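Putative CELL filamentation protein (bepa protein) (Bartonella henselae, PDB 2JK8) catalyses the transfer of AMP from ATP to tyrosine or threonine residues of host target proteins, acting as a virulence effector. Local coordinates at residues 70-75 with 166-171; 244-249 with 271-276. All coordinates share one frame; numbering follows the deposited sequence.

Contacts 1 and 2 lie on opposite sides of the chain's centre, their own centres 27 Å apart, and they share no helix or strand. Contact 1 is a buried crossing of helices 65-76 and 165-179 within the Fic domain: no hydrogen bond passes between its segments, apolar side chains carry the packing, and polar chemistry appears where one helix begins and meets ATP. Contact 2 is only partly buried and belongs to the OB-type delivery domain, where two parallel strands are joined by a ladder of backbone hydrogen bonds. One contact thus depends on side-chain shape, the other on main-chain pairing with apolar side chains added on both faces.

Contact 1 of 2, residues 70-75 with 166-171; sequences HIHQQL and GRTQRL. With ATP (adenosine-5'-triphosphate), chain E.
Ile71 and Thr168 meet at the middle of this helix pair, an example of two helices joined by apolar side-chain packing, the second of which carries ATP-binding residues at its start. The segment axes approach to 9.4 Å at an angle of 130°, and no hydrogen bond joins them. With chi1 of Ile71 at -69°, its CG2 branch lies anti to the backbone N and rests 3.6 Å from Thr168 CB, while the other branch runs on to place CD1 3.9 Å from Leu171 CD1. Thr168 CG2 divides itself between two partners: it comes in at the edge of the His72 ring, near the ring plane and 3.6 Å from CD2, and it also lies against Leu75 CD1. The His72 ring is fixed in rotation from beyond the pair, since ND1 is hydrogen-bonded to Ala83 O and NE2 to Glu163 O, a pairing with two carbonyls that would be consistent with a protonated imidazole.

Whereas Ile71, Thr168 and Leu171 are buried, Arg167 is partly exposed and marks the looser side. Its CB touches Leu75 CD1 at 4.0 Å, and from there its chain runs along the ATP gamma-phosphate, with O3G at the edge of the guanidinium, near its plane. The Fic motif runs into the first turn of this helix, where Gly166 N donates to ATP O3B at 2.7 Å and Arg167 N to ATP O3G at 3.0 Å, so backbone amides at a helix N-terminus grip the phosphates.

Helix 36-54 lies against both segments, with Leu54 touching Ile71 and Leu75 and Thr47 touching Arg167, whereas Gln169 turns from the pair to pack on helix 141-158.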
loop_
_atom_site.group_PDB
_atom_site.type_symbol
_atom_site.label_atom_id
_atom_site.label_comp_id
_atom_site.label_asym_id
_atom_site.label_seq_id
_atom_site.Cartn_x
_atom_site.Cartn_y
_atom_site.Cartn_z
ATOM N N HIS A 70 11.170 -11.759 5.603
ATOM C CA HIS A 70 10.990 -12.921 4.730
ATOM C C HIS A 70 10.302 -12.455 3.472
ATOM O O HIS A 70 10.671 -12.834 2.386
ATOM C CB HIS A 70 10.159 -14.002 5.437
ATOM C CG HIS A 70 9.781 -15.158 4.563
ATOM N ND1 HIS A 70 10.654 -16.183 4.255
ATOM C CD2 HIS A 70 8.616 -15.457 3.935
ATOM C CE1 HIS A 70 10.041 -17.058 3.474
ATOM N NE2 HIS A 70 8.804 -16.641 3.265
ATOM N N ILE A 71 9.310 -11.600 3.628
ATOM C CA ILE A 71 8.584 -11.081 2.498
ATOM C C ILE A 71 9.532 -10.300 1.620
ATOM O O ILE A 71 9.601 -10.530 0.433
ATOM C CB ILE A 71 7.431 -10.171 2.943
ATOM C CG1 ILE A 71 6.333 -11.008 3.621
ATOM C CG2 ILE A 71 6.870 -9.424 1.752
ATOM C CD1 ILE A 71 5.277 -10.190 4.360
ATOM N N HIS A 72 10.284 -9.385 2.207
ATOM C CA HIS A 72 11.152 -8.526 1.411
ATOM C C HIS A 72 12.212 -9.381 0.694
ATOM O O HIS A 72 12.445 -9.227 -0.503
ATOM C CB HIS A 72 11.771 -7.454 2.306
ATOM C CG HIS A 72 12.522 -6.396 1.561
ATOM N ND1 HIS A 72 13.849 -6.527 1.226
ATOM C CD2 HIS A 72 12.136 -5.186 1.096
ATOM C CE1 HIS A 72 14.255 -5.442 0.596
ATOM N NE2 HIS A 72 13.235 -4.609 0.504
ATOM N N GLN A 73 12.803 -10.305 1.444
ATOM C CA GLN A 73 13.755 -11.290 0.925
ATOM C C GLN A 73 13.193 -12.107 -0.256
ATOM O O GLN A 73 13.905 -12.362 -1.240
ATOM C CB GLN A 73 14.183 -12.247 2.057
ATOM C CG GLN A 73 15.460 -13.018 1.829
ATOM C CD GLN A 73 15.262 -14.233 0.968
ATOM O OE1 GLN A 73 14.405 -15.062 1.236
ATOM N NE2 GLN A 73 16.045 -14.343 -0.085
ATOM N N GLN A 74 11.937 -12.530 -0.157
ATOM C CA GLN A 74 11.325 -13.303 -1.235
ATOM C C GLN A 74 11.027 -12.451 -2.471
ATOM O O GLN A 74 11.218 -12.918 -3.600
ATOM C CB GLN A 74 10.063 -14.005 -0.752
ATOM C CG GLN A 74 10.348 -15.118 0.224
ATOM C CD GLN A 74 10.986 -16.307 -0.435
ATOM O OE1 GLN A 74 10.289 -17.190 -0.932
ATOM N NE2 GLN A 74 12.323 -16.354 -0.431
ATOM N N LEU A 75 10.574 -11.218 -2.259
ATOM C CA LEU A 75 10.292 -10.285 -3.353
ATOM C C LEU A 75 11.533 -9.870 -4.129
ATOM O O LEU A 75 11.540 -9.862 -5.358
ATOM C CB LEU A 75 9.637 -9.006 -2.819
ATOM C CG LEU A 75 8.180 -9.082 -2.368
ATOM C CD1 LEU A 75 7.720 -7.720 -1.847
ATOM C CD2 LEU A 75 7.305 -9.580 -3.517
ATOM N N GLY A 166 6.755 -0.383 0.469
ATOM C CA GLY A 166 5.326 -0.340 0.153
ATOM C C GLY A 166 4.732 -1.702 -0.079
ATOM O O GLY A 166 3.798 -2.085 0.605
ATOM N N ARG A 167 5.294 -2.445 -1.021
ATOM C CA ARG A 167 4.733 -3.738 -1.371
ATOM C C ARG A 167 4.781 -4.661 -0.172
ATOM O O ARG A 167 3.803 -5.378 0.083
ATOM C CB ARG A 167 5.481 -4.427 -2.519
ATOM C CG ARG A 167 5.654 -3.647 -3.788
ATOM C CD ARG A 167 7.084 -3.874 -4.324
ATOM N NE ARG A 167 7.317 -3.279 -5.641
ATOM C CZ ARG A 167 6.884 -3.805 -6.789
ATOM N NH1 ARG A 167 6.185 -4.948 -6.818
ATOM N NH2 ARG A 167 7.139 -3.176 -7.933
ATOM N N THR A 168 5.905 -4.675 0.556
ATOM C CA THR A 168 6.055 -5.684 1.612
ATOM C C THR A 168 5.149 -5.333 2.803
ATOM O O THR A 168 4.537 -6.202 3.403
ATOM C CB THR A 168 7.537 -5.951 2.069
ATOM O OG1 THR A 168 7.774 -5.340 3.335
ATOM C CG2 THR A 168 8.563 -5.488 1.058
ATOM N N GLN A 169 5.057 -4.059 3.127
ATOM C CA GLN A 169 4.123 -3.568 4.135
ATOM C C GLN A 169 2.671 -3.924 3.784
ATOM O O GLN A 169 1.903 -4.382 4.627
ATOM C CB GLN A 169 4.259 -2.052 4.186
ATOM C CG GLN A 169 3.861 -1.372 5.460
ATOM C CD GLN A 169 4.101 0.117 5.343
ATOM O OE1 GLN A 169 3.148 0.910 5.275
ATOM N NE2 GLN A 169 5.382 0.509 5.244
ATOM N N ARG A 170 2.300 -3.698 2.529
ATOM C CA ARG A 170 0.960 -4.007 2.052
ATOM C C ARG A 170 0.624 -5.484 2.198
ATOM O O ARG A 170 -0.459 -5.815 2.632
ATOM C CB ARG A 170 0.781 -3.534 0.592
ATOM C CG ARG A 170 0.601 -1.967 0.470
ATOM C CD ARG A 170 1.054 -1.368 -0.906
ATOM N NE ARG A 170 0.032 -1.541 -1.941
ATOM C CZ ARG A 170 -0.682 -0.562 -2.523
ATOM N NH1 ARG A 170 -0.505 0.723 -2.211
ATOM N NH2 ARG A 170 -1.594 -0.869 -3.448
ATOM N N LEU A 171 1.551 -6.367 1.863
ATOM C CA LEU A 171 1.299 -7.811 1.902
ATOM C C LEU A 171 1.352 -8.339 3.336
ATOM O O LEU A 171 0.674 -9.286 3.678
ATOM C CB LEU A 171 2.325 -8.528 1.007
ATOM C CG LEU A 171 2.135 -9.973 0.524
ATOM C CD1 LEU A 171 2.952 -10.886 1.366
ATOM C CD2 LEU A 171 0.680 -10.455 0.499
HETATM P PG ATP E . 7.612 0.221 -2.967
HETATM O O1G ATP E . 6.123 0.778 -3.303
HETATM O O2G ATP E . 8.618 0.711 -3.998
HETATM O O3G ATP E . 7.452 -1.273 -2.752
HETATM P PB ATP E . 9.080 2.117 -1.194
HETATM O O1B ATP E . 10.234 1.385 -0.525
HETATM O O2B ATP E . 8.316 3.033 -0.252
HETATM O O3B ATP E . 7.985 0.936 -1.536
HETATM O O3A ATP E . 9.452 2.804 -2.498
#

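Contact 2 of 2, residues 244-249 with 271-276; sequences PVMVAK and KGAYII
The parallel strand pair of the OB-fold delivery domain joins Val245, Met246 and Val247 to Tyr274, Ile275 and Ile276, and it shows how two parallel strands are laced together through alternate residues. Pro244 O accepts from Tyr274 N at 3.0 Å, Met246 N donates to Tyr274 O at 2.9 Å, Met246 O takes Ile276 N, and Ala248 N closes the ladder on Ile276 O at 2.9 Å. Met246 therefore spends both its N and its O on the neighbouring strand, spanning Tyr274 and Ile276.

On the face bearing Met246 and Ile275, the methionine is bent at chi2 and chi3 (132° and -61°), which swings CE back across the strand boundary to 3.5 Å from Ile275 CD1 and to 3.8 Å from Ala273 CB. The other branch of Ile275 serves the far end, its CG2 lying 3.6 Å from Ala248 CB. On the other face the Val245-Ile276 contact is apolar: Val245 CG1, anti to the backbone N, meets Ile276 CD1 at 3.7 Å. Tyr274 shares that face, and its ring meets the ring of Phe229.

That second face packs on helix 220-232 through Leu225, Leu226 and Phe229. Met246 touches helix 191-203 at Arg193, Asp216 accepts a hydrogen bond from Val247 N, and Ile275 pairs through its backbone with Leu268, so that strand 274-278 lies between the parallel strand 245-247 and the antiparallel strand 265-269.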
loop_
_atom_site.group_PDB
_atom_site.type_symbol
_atom_site.label_atom_id
_atom_site.label_comp_id
_atom_site.label_asym_id
_atom_site.label_seq_id
_atom_site.Cartn_x
_atom_site.Cartn_y
_atom_site.Cartn_z
ATOM N N PRO A 244 -6.681 8.928 -7.588
ATOM C CA PRO A 244 -7.337 8.412 -6.394
ATOM C C PRO A 244 -8.720 7.791 -6.704
ATOM O O PRO A 244 -9.573 8.443 -7.291
ATOM C CB PRO A 244 -7.451 9.642 -5.476
ATOM C CG PRO A 244 -6.975 10.809 -6.235
ATOM C CD PRO A 244 -6.570 10.398 -7.596
ATOM N N VAL A 245 -8.920 6.532 -6.328
ATOM C CA VAL A 245 -10.210 5.867 -6.499
ATOM C C VAL A 245 -10.815 5.595 -5.128
ATOM O O VAL A 245 -10.167 4.966 -4.293
ATOM C CB VAL A 245 -10.056 4.544 -7.258
ATOM C CG1 VAL A 245 -11.398 3.848 -7.386
ATOM C CG2 VAL A 245 -9.453 4.804 -8.631
ATOM N N MET A 246 -12.044 6.077 -4.902
ATOM C CA MET A 246 -12.710 5.970 -3.596
ATOM C C MET A 246 -14.167 5.613 -3.681
ATOM O O MET A 246 -14.816 5.853 -4.691
ATOM C CB MET A 246 -12.660 7.295 -2.865
ATOM C CG MET A 246 -11.286 7.698 -2.454
ATOM S SD MET A 246 -10.975 9.393 -2.914
ATOM C CE MET A 246 -11.160 9.289 -4.703
ATOM N N VAL A 247 -14.678 5.052 -2.589
ATOM C CA VAL A 247 -16.112 4.876 -2.405
ATOM C C VAL A 247 -16.590 6.085 -1.608
ATOM O O VAL A 247 -15.959 6.469 -0.623
ATOM C CB VAL A 247 -16.464 3.550 -1.679
ATOM C CG1 VAL A 247 -17.957 3.481 -1.388
ATOM C CG2 VAL A 247 -16.021 2.347 -2.514
ATOM N N ALA A 248 -17.693 6.683 -2.057
ATOM C CA ALA A 248 -18.232 7.902 -1.459
ATOM C C ALA A 248 -18.480 7.741 0.046
ATOM O O ALA A 248 -19.134 6.785 0.480
ATOM C CB ALA A 248 -19.515 8.307 -2.175
ATOM N N LYS A 249 -17.933 8.669 0.834
ATOM C CA LYS A 249 -18.128 8.673 2.288
ATOM C C LYS A 249 -19.574 8.965 2.634
ATOM O O LYS A 249 -20.231 9.782 1.988
ATOM C CB LYS A 249 -17.217 9.690 2.997
ATOM C CG LYS A 249 -16.039 9.065 3.740
ATOM C CD LYS A 249 -15.248 10.097 4.564
ATOM C CE LYS A 249 -14.393 9.399 5.638
ATOM N NZ LYS A 249 -13.328 10.255 6.240
ATOM N N LYS A 271 -12.431 16.309 -10.078
ATOM C CA LYS A 271 -11.067 16.842 -10.147
ATOM C C LYS A 271 -9.984 15.744 -10.208
ATOM O O LYS A 271 -9.064 15.712 -9.385
ATOM C CB LYS A 271 -10.821 17.818 -8.990
ATOM C CG LYS A 271 -11.737 19.035 -9.020
ATOM N N GLY A 272 -10.122 14.849 -11.189
ATOM C CA GLY A 272 -9.139 13.782 -11.447
ATOM C C GLY A 272 -9.237 12.539 -10.568
ATOM O O GLY A 272 -8.380 11.647 -10.653
ATOM N N ALA A 273 -10.275 12.479 -9.730
ATOM C CA ALA A 273 -10.499 11.371 -8.817
ATOM C C ALA A 273 -11.804 10.677 -9.159
ATOM O O ALA A 273 -12.803 11.328 -9.442
ATOM C CB ALA A 273 -10.548 11.882 -7.393
ATOM N N TYR A 274 -11.790 9.351 -9.121
ATOM C CA TYR A 274 -13.003 8.562 -9.303
ATOM C C TYR A 274 -13.678 8.303 -7.951
ATOM O O TYR A 274 -13.082 7.679 -7.056
ATOM C CB TYR A 274 -12.689 7.226 -9.988
ATOM C CG TYR A 274 -12.205 7.364 -11.409
ATOM C CD1 TYR A 274 -13.109 7.421 -12.469
ATOM C CD2 TYR A 274 -10.841 7.430 -11.699
ATOM C CE1 TYR A 274 -12.670 7.547 -13.783
ATOM C CE2 TYR A 274 -10.391 7.553 -13.007
ATOM C CZ TYR A 274 -11.310 7.611 -14.042
ATOM O OH TYR A 274 -10.868 7.740 -15.340
ATOM N N ILE A 275 -14.908 8.802 -7.815
ATOM C CA ILE A 275 -15.788 8.467 -6.691
ATOM C C ILE A 275 -16.771 7.390 -7.138
ATOM O O ILE A 275 -17.311 7.446 -8.231
ATOM C CB ILE A 275 -16.562 9.697 -6.174
ATOM C CG1 ILE A 275 -15.582 10.817 -5.828
ATOM C CG2 ILE A 275 -17.397 9.335 -4.960
ATOM C CD1 ILE A 275 -14.516 10.402 -4.833
ATOM N N ILE A 276 -16.978 6.397 -6.292
ATOM C CA ILE A 276 -17.840 5.287 -6.618
ATOM C C ILE A 276 -18.990 5.255 -5.617
ATOM O O ILE A 276 -18.784 5.472 -4.423
ATOM C CB ILE A 276 -17.020 3.985 -6.640
ATOM C CG1 ILE A 276 -16.158 3.962 -7.904
ATOM C CG2 ILE A 276 -17.914 2.752 -6.600
ATOM C CD1 ILE A 276 -14.981 3.058 -7.816
#